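Local coordinates for protein lectin 2 (Agrocybe aegerita, PDB 4TQJ) that binds glycans that end in a non-reducing N-acetylglucosamine, using a beta-propeller fold built from small antiparallel sheets, at residues G109-V113 and E114-R118; K276-A280 and A281-R285; A309-N312 and G313-T316. The protein carries 1 engineered substitution. All coordinates share one frame; numbering follows the deposited sequence.

Contact 1 of 3, residues G109-V113 and E114-R118; sequences GGWRV and EKHLR
Arg112 and His116 are joined by two hydrogen bonds. The backbone N of Arg112 donates a hydrogen bond to ND1 of His116, 2.8 Å away, only 3° out of the imidazole plane. In return the N of His116 donates to the O of Arg112 (2.8 Å), nearly in line with the C=O, and the N of Lys115, one residue earlier, adds a longer bond of beta-turn spacing from above the carbonyl plane. Because ND1 accepts, the ring must carry its proton on NE2, which is bonded to OE1 of Glu136. Lys115 CB lies 3.6 Å above the imidazole, over its centre.

The packing contacts gather round Trp111. Its CE3 touches CB of His116 at 3.5 Å, the two rings meeting obliquely, while CD of Arg118 runs beside the indole. The bend of Arg118 at chi3 (-69°) brings its guanidinium over CB of Trp111, with NH1 3.4 Å from that carbon; NH1 also bonds to the O of Phe104.

One water joins the O of Trp111 to NH2 of Arg118, and another links the N of Val113 to OE1 of Glu114.

Histidine suits this turn into propeller strand 117-121: a neutral imidazole, acceptor on one nitrogen and donor on the other, probably serves both partners, and the carboxylate of Glu136 would probably polarise it further.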
loop_
_atom_site.group_PDB
_atom_site.type_symbol
_atom_site.label_atom_id
_atom_site.label_comp_id
_atom_site.label_asym_id
_atom_site.label_seq_id
_atom_site.Cartn_x
_atom_site.Cartn_y
_atom_site.Cartn_z
ATOM N N GLY A 109 24.603 26.144 -5.909
ATOM C CA GLY A 109 23.978 27.013 -4.934
ATOM C C GLY A 109 24.740 26.993 -3.629
ATOM O O GLY A 109 24.369 27.676 -2.684
ATOM N N GLY A 110 25.807 26.202 -3.578
ATOM C CA GLY A 110 26.659 26.155 -2.399
ATOM C C GLY A 110 25.984 25.671 -1.123
ATOM O O GLY A 110 26.291 26.140 -0.026
ATOM N N TRP A 111 25.070 24.724 -1.260
ATOM C CA TRP A 111 24.346 24.197 -0.104
ATOM C C TRP A 111 25.249 23.322 0.738
ATOM O O TRP A 111 26.019 22.526 0.205
ATOM C CB TRP A 111 23.103 23.429 -0.562
ATOM C CG TRP A 111 22.090 24.324 -1.170
ATOM C CD1 TRP A 111 22.126 24.867 -2.418
ATOM C CD2 TRP A 111 20.885 24.807 -0.554
ATOM N NE1 TRP A 111 21.020 25.658 -2.627
ATOM C CE2 TRP A 111 20.241 25.638 -1.496
ATOM C CE3 TRP A 111 20.289 24.616 0.699
ATOM C CZ2 TRP A 111 19.029 26.279 -1.226
ATOM C CZ3 TRP A 111 19.084 25.250 0.967
ATOM C CH2 TRP A 111 18.470 26.074 0.011
ATOM N N ARG A 112 25.151 23.474 2.056
ATOM C CA ARG A 112 25.980 22.737 3.008
ATOM C C ARG A 112 25.129 22.090 4.107
ATOM O O ARG A 112 24.261 22.736 4.694
ATOM C CB ARG A 112 26.987 23.679 3.674
ATOM C CG ARG A 112 28.028 24.296 2.727
ATOM C CD ARG A 112 29.009 23.236 2.242
ATOM N NE ARG A 112 29.962 23.752 1.266
ATOM C CZ ARG A 112 29.722 23.857 -0.036
ATOM N NH1 ARG A 112 28.549 23.491 -0.530
ATOM N NH2 ARG A 112 30.657 24.337 -0.849
ATOM N N VAL A 113 25.397 20.820 4.396
ATOM C CA VAL A 113 24.710 20.117 5.477
ATOM C C VAL A 113 24.941 20.819 6.826
ATOM O O VAL A 113 24.093 20.754 7.726
ATOM C CB VAL A 113 25.172 18.636 5.540
ATOM C CG1 VAL A 113 24.797 17.987 6.863
ATOM C CG2 VAL A 113 24.606 17.862 4.363
ATOM N N GLU A 114 26.076 21.509 6.953
ATOM C CA GLU A 114 26.427 22.216 8.196
ATOM C C GLU A 114 25.714 23.565 8.397
ATOM O O GLU A 114 25.774 24.151 9.482
ATOM C CB GLU A 114 27.939 22.463 8.249
ATOM C CG GLU A 114 28.791 21.207 8.109
ATOM C CD GLU A 114 29.120 20.849 6.657
ATOM O OE1 GLU A 114 28.569 21.472 5.718
ATOM O OE2 GLU A 114 29.946 19.932 6.454
ATOM N N LYS A 115 25.069 24.071 7.351
ATOM C CA LYS A 115 24.499 25.419 7.392
ATOM C C LYS A 115 23.015 25.451 7.011
ATOM O O LYS A 115 22.258 26.292 7.491
ATOM C CB LYS A 115 25.276 26.348 6.450
ATOM C CG LYS A 115 26.796 26.331 6.653
ATOM C CD LYS A 115 27.503 27.255 5.656
ATOM C CE LYS A 115 27.177 28.718 5.921
ATOM N NZ LYS A 115 27.871 29.674 4.978
ATOM N N HIS A 116 22.609 24.531 6.143
ATOM C CA HIS A 116 21.293 24.596 5.534
ATOM C C HIS A 116 20.434 23.355 5.788
ATOM O O HIS A 116 20.938 22.289 6.151
ATOM C CB HIS A 116 21.444 24.829 4.031
ATOM C CG HIS A 116 22.458 25.874 3.687
ATOM N ND1 HIS A 116 23.635 25.583 3.033
ATOM C CD2 HIS A 116 22.477 27.206 3.924
ATOM C CE1 HIS A 116 24.333 26.692 2.873
ATOM N NE2 HIS A 116 23.651 27.691 3.403
ATOM N N LEU A 117 19.130 23.523 5.589
ATOM C CA LEU A 117 18.168 22.427 5.635
ATOM C C LEU A 117 17.472 22.337 4.291
ATOM O O LEU A 117 17.091 23.357 3.734
ATOM C CB LEU A 117 17.107 22.693 6.706
ATOM C CG LEU A 117 17.654 22.832 8.127
ATOM C CD1 LEU A 117 16.640 23.515 9.047
ATOM C CD2 LEU A 117 18.045 21.457 8.643
ATOM N N ARG A 118 17.289 21.120 3.790
ATOM C CA ARG A 118 16.527 20.883 2.574
ATOM C C ARG A 118 15.438 19.855 2.839
ATOM O O ARG A 118 15.720 18.765 3.319
ATOM C CB ARG A 118 17.455 20.432 1.436
ATOM C CG ARG A 118 18.193 21.600 0.771
ATOM C CD ARG A 118 19.481 21.174 0.046
ATOM N NE ARG A 118 20.531 20.755 0.969
ATOM C CZ ARG A 118 21.722 20.299 0.589
ATOM N NH1 ARG A 118 22.024 20.226 -0.696
ATOM N NH2 ARG A 118 22.621 19.930 1.496
HETATM O O HOH W 1 25.383 19.989 1.196
HETATM O O HOH W 2 21.358 20.075 7.821
HETATM O O HOH W 3 28.017 19.862 3.442
#

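Contact 2 of 3, residues K276-A280 and A281-R285; sequences KGWQA and AKHPR
His283 folds back onto Gln279 and Trp278 in the turn that leads into strand 285-288, the first strand of a four-stranded antiparallel sheet of this beta-propeller. In the first shell, the backbone N of Gln279 donates to ND1 of His283 at 2.8 Å, almost straight and close to the ring plane. CG of the histidine lies beside its own backbone N (chi1 -56°), which turns the ring back toward Gln279. The O of Gln279 accepts twice, from the N of His283 at 2.8 Å and from the N of Lys282, which comes in from above the carbonyl plane. A histidine fits here because ND1 can accept the main-chain N-H while NE2 faces the other way.

Against this turn lies Trp278, approached through Gly277, whose positive phi would press a CB on the preceding carbonyl oxygen. CE3 of Trp278 meets CB of His283 at 3.4 Å, the rings being set obliquely with their planes 69° apart. CB of the tryptophan sits over one face of the Arg285 guanidinium, 3.6 Å above its plane and offset toward the rim, and a water spans from the O of Trp278 to NH2 of Arg285. At the outer side, Gln279 and Lys282 run side by side in the same direction, their ends joined by a weak bond from NZ to OE1.

The second shell fixes these groups. NE2 of His283 is bonded to OD1 of Asn303, NE1 of Trp278 to OD1 of Asp271, and NH1 of Arg285 to the O of Phe272, whose ring also meets the indole. Arg285 also reaches back to the main chain two residues earlier: its NE donates to the O of His283 at 3.0 Å, that oxygen lying 26° out of the guanidinium plane.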
loop_
_atom_site.group_PDB
_atom_site.type_symbol
_atom_site.label_atom_id
_atom_site.label_comp_id
_atom_site.label_asym_id
_atom_site.label_seq_id
_atom_site.Cartn_x
_atom_site.Cartn_y
_atom_site.Cartn_z
ATOM N N LYS A 276 15.851 14.127 35.425
ATOM C CA LYS A 276 15.644 12.699 35.663
ATOM C C LYS A 276 16.678 11.807 34.970
ATOM O O LYS A 276 16.549 10.583 34.958
ATOM C CB LYS A 276 14.222 12.282 35.305
ATOM C CG LYS A 276 13.161 12.982 36.161
ATOM C CD LYS A 276 12.380 11.990 37.008
ATOM C CE LYS A 276 11.536 12.706 38.055
ATOM N NZ LYS A 276 10.128 12.198 38.068
ATOM N N GLY A 277 17.705 12.424 34.400
ATOM C CA GLY A 277 18.817 11.680 33.840
ATOM C C GLY A 277 18.767 11.434 32.341
ATOM O O GLY A 277 19.607 10.711 31.810
ATOM N N TRP A 278 17.796 12.034 31.654
ATOM C CA TRP A 278 17.697 11.847 30.220
ATOM C C TRP A 278 18.752 12.688 29.518
ATOM O O TRP A 278 18.824 13.906 29.715
ATOM C CB TRP A 278 16.294 12.182 29.721
ATOM C CG TRP A 278 15.248 11.254 30.269
ATOM C CD1 TRP A 278 14.667 11.319 31.500
ATOM C CD2 TRP A 278 14.651 10.130 29.601
ATOM N NE1 TRP A 278 13.770 10.293 31.654
ATOM C CE2 TRP A 278 13.732 9.553 30.503
ATOM C CE3 TRP A 278 14.822 9.542 28.339
ATOM C CZ2 TRP A 278 12.960 8.428 30.173
ATOM C CZ3 TRP A 278 14.074 8.410 28.019
ATOM C CH2 TRP A 278 13.153 7.867 28.933
ATOM N N GLN A 279 19.571 12.027 28.703
ATOM C CA GLN A 279 20.667 12.683 28.009
ATOM C C GLN A 279 20.561 12.502 26.496
ATOM O O GLN A 279 20.215 11.428 26.011
ATOM C CB GLN A 279 22.009 12.122 28.497
ATOM C CG GLN A 279 22.189 12.115 30.020
ATOM C CD GLN A 279 23.285 11.141 30.463
ATOM O OE1 GLN A 279 24.298 10.990 29.788
ATOM N NE2 GLN A 279 23.058 10.451 31.574
ATOM N N ALA A 280 20.893 13.553 25.758
ATOM C CA ALA A 280 20.840 13.528 24.300
ATOM C C ALA A 280 21.683 12.402 23.697
ATOM O O ALA A 280 21.277 11.763 22.727
ATOM C CB ALA A 280 21.289 14.863 23.754
ATOM N N ALA A 281 22.855 12.157 24.276
ATOM C CA ALA A 281 23.772 11.142 23.749
ATOM C C ALA A 281 23.318 9.699 23.996
ATOM O O ALA A 281 23.904 8.761 23.458
ATOM C CB ALA A 281 25.180 11.346 24.318
ATOM N N LYS A 282 22.286 9.516 24.811
ATOM C CA LYS A 282 21.912 8.168 25.219
ATOM C C LYS A 282 20.437 7.827 25.022
ATOM O O LYS A 282 20.099 6.668 24.815
ATOM C CB LYS A 282 22.296 7.915 26.689
ATOM C CG LYS A 282 23.769 8.168 27.029
ATOM C CD LYS A 282 24.218 7.306 28.204
ATOM C CE LYS A 282 25.031 8.090 29.232
ATOM N NZ LYS A 282 26.169 8.847 28.648
ATOM N N HIS A 283 19.569 8.833 25.088
ATOM C CA HIS A 283 18.152 8.586 25.313
ATOM C C HIS A 283 17.227 9.254 24.303
ATOM O O HIS A 283 16.611 10.278 24.603
ATOM C CB HIS A 283 17.792 9.076 26.708
ATOM C CG HIS A 283 18.627 8.472 27.795
ATOM N ND1 HIS A 283 19.322 9.233 28.712
ATOM C CD2 HIS A 283 18.855 7.181 28.131
ATOM C CE1 HIS A 283 19.942 8.437 29.561
ATOM N NE2 HIS A 283 19.683 7.184 29.224
ATOM N N PRO A 284 17.112 8.673 23.109
ATOM C CA PRO A 284 16.215 9.268 22.113
ATOM C C PRO A 284 14.756 9.389 22.585
ATOM O O PRO A 284 14.176 8.457 23.184
ATOM C CB PRO A 284 16.342 8.336 20.895
ATOM C CG PRO A 284 17.165 7.167 21.329
ATOM C CD PRO A 284 17.950 7.598 22.546
ATOM N N ARG A 285 14.181 10.559 22.328
ATOM C CA ARG A 285 12.783 10.826 22.661
ATOM C C ARG A 285 11.936 11.127 21.409
ATOM O O ARG A 285 12.450 11.622 20.408
ATOM C CB ARG A 285 12.688 11.926 23.714
ATOM C CG ARG A 285 12.910 11.407 25.167
ATOM C CD ARG A 285 13.687 12.391 26.049
ATOM N NE ARG A 285 15.062 12.599 25.579
ATOM C CZ ARG A 285 15.868 13.568 26.027
ATOM N NH1 ARG A 285 15.446 14.417 26.967
ATOM N NH2 ARG A 285 17.088 13.696 25.536
HETATM O O HOH W 4 18.713 15.283 27.158
#

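Contact 3 of 3, residues A309-N312 and G313-T316; sequences ALNN and GDGT
Asn311 fills the tight side of this turn with its amide oxygen. Two backbone donors converge on OD1: the N of Gly313, very close at 2.6 Å, and the N of Gly315 at 3.2 Å, tilted 34° and 16° from the carbonyl plane respectively. A chi1 of -168° swings CG away from the backbone N and carries the amide inside the curve of the following residues. An amide suits this buried place because its other end can donate: ND2 is bonded to the O of Leu235 and the O of Gly296. Across the mouth of the turn, the N of Asn312 donates to the O of Thr316 at 2.8 Å, nearly straight. Gly313 and Gly315 suit places where phi is positive and a CB would crowd the preceding carbonyl oxygen.

The outer side, where Asn312, Asp314 and Thr316 are solvent-exposed, is held together by a chain of polar side-chain bonds. ND2 of Asn312 donates to OG1 of Thr316 at 2.9 Å, the hydroxyl lying in the amide plane, while OD1 of Asn312 bonds to NE2 of Gln318. That hydroxyl in turn donates to OD1 of Asp314 (2.7 Å) on the syn side of the carboxylate. The same oxygen takes the N of Thr316 from above its plane, making an Asx turn. The hydroxyl thus accepts from the amide while donating to the carboxylate, which suits a threonine.

The turn connects strand 306-309 to strand 321-324, the last two strands of their sheet, and is tied back through the N of Asn311 to Asp297, at the start of neighbouring strand 297-301.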
loop_
_atom_site.group_PDB
_atom_site.type_symbol
_atom_site.label_atom_id
_atom_site.label_comp_id
_atom_site.label_asym_id
_atom_site.label_seq_id
_atom_site.Cartn_x
_atom_site.Cartn_y
_atom_site.Cartn_z
ATOM N N ALA A 309 4.490 8.403 28.310
ATOM C CA ALA A 309 3.440 9.135 29.001
ATOM C C ALA A 309 2.327 9.363 27.997
ATOM O O ALA A 309 2.551 9.944 26.939
ATOM C CB ALA A 309 3.946 10.455 29.548
ATOM N N LEU A 310 1.137 8.881 28.322
ATOM C CA LEU A 310 -0.010 9.002 27.433
ATOM C C LEU A 310 -0.794 10.295 27.640
ATOM O O LEU A 310 -1.071 10.706 28.771
ATOM C CB LEU A 310 -0.945 7.807 27.602
ATOM C CG LEU A 310 -0.354 6.440 27.259
ATOM C CD1 LEU A 310 -1.378 5.351 27.560
ATOM C CD2 LEU A 310 0.120 6.383 25.791
ATOM N N ASN A 311 -1.143 10.917 26.516
ATOM C CA ASN A 311 -1.958 12.122 26.445
ATOM C C ASN A 311 -3.385 11.780 26.842
ATOM O O ASN A 311 -3.938 10.788 26.365
ATOM C CB ASN A 311 -1.929 12.624 24.995
ATOM C CG ASN A 311 -2.490 14.025 24.828
ATOM O OD1 ASN A 311 -3.452 14.413 25.486
ATOM N ND2 ASN A 311 -1.891 14.790 23.911
ATOM N N ASN A 312 -3.982 12.581 27.719
ATOM C CA ASN A 312 -5.356 12.337 28.152
ATOM C C ASN A 312 -6.316 12.638 26.992
ATOM O O ASN A 312 -7.490 12.242 27.005
ATOM C CB ASN A 312 -5.699 13.180 29.405
ATOM C CG ASN A 312 -4.977 12.687 30.656
ATOM O OD1 ASN A 312 -4.939 11.485 30.922
ATOM N ND2 ASN A 312 -4.388 13.613 31.422
ATOM N N GLY A 313 -5.800 13.345 25.990
ATOM C CA GLY A 313 -6.575 13.707 24.823
ATOM C C GLY A 313 -6.713 15.211 24.658
ATOM O O GLY A 313 -7.206 15.688 23.640
ATOM N N ASP A 314 -6.280 15.963 25.656
ATOM C CA ASP A 314 -6.480 17.411 25.660
ATOM C C ASP A 314 -5.168 18.185 25.875
ATOM O O ASP A 314 -5.173 19.387 26.151
ATOM C CB ASP A 314 -7.498 17.780 26.745
ATOM C CG ASP A 314 -7.031 17.389 28.135
ATOM O OD1 ASP A 314 -6.060 16.613 28.230
ATOM O OD2 ASP A 314 -7.630 17.848 29.135
ATOM N N GLY A 315 -4.038 17.505 25.743
ATOM C CA GLY A 315 -2.762 18.171 25.950
ATOM C C GLY A 315 -2.272 18.104 27.390
ATOM O O GLY A 315 -1.216 18.661 27.725
ATOM N N THR A 316 -3.037 17.441 28.254
ATOM C CA THR A 316 -2.509 17.019 29.551
ATOM C C THR A 316 -2.162 15.544 29.447
ATOM O O THR A 316 -2.632 14.859 28.543
ATOM C CB THR A 316 -3.498 17.215 30.723
ATOM O OG1 THR A 316 -4.656 16.394 30.522
ATOM C CG2 THR A 316 -3.919 18.681 30.852
#

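Along the chain the three contacts follow in series. Contact 1 leads into strand 117-121, and contact 2 leads likewise into strand 285-288, each the first strand of its own four-stranded antiparallel sheet. The two are equivalent turns in different sheets, their centres about 28 Å apart, as expected of a beta-propeller made from repeated units. Contact 3 belongs to the same sheet as contact 2; the centres lie about 22 Å apart and the nearest atoms about 9 Å. Contacts 1 and 3, about 37 Å between centres, fall on opposite sides of the chain's centre. Contacts 1 and 2 thus repeat one entry turn, contact 3 closes the hairpin between third and fourth strands, and none touch.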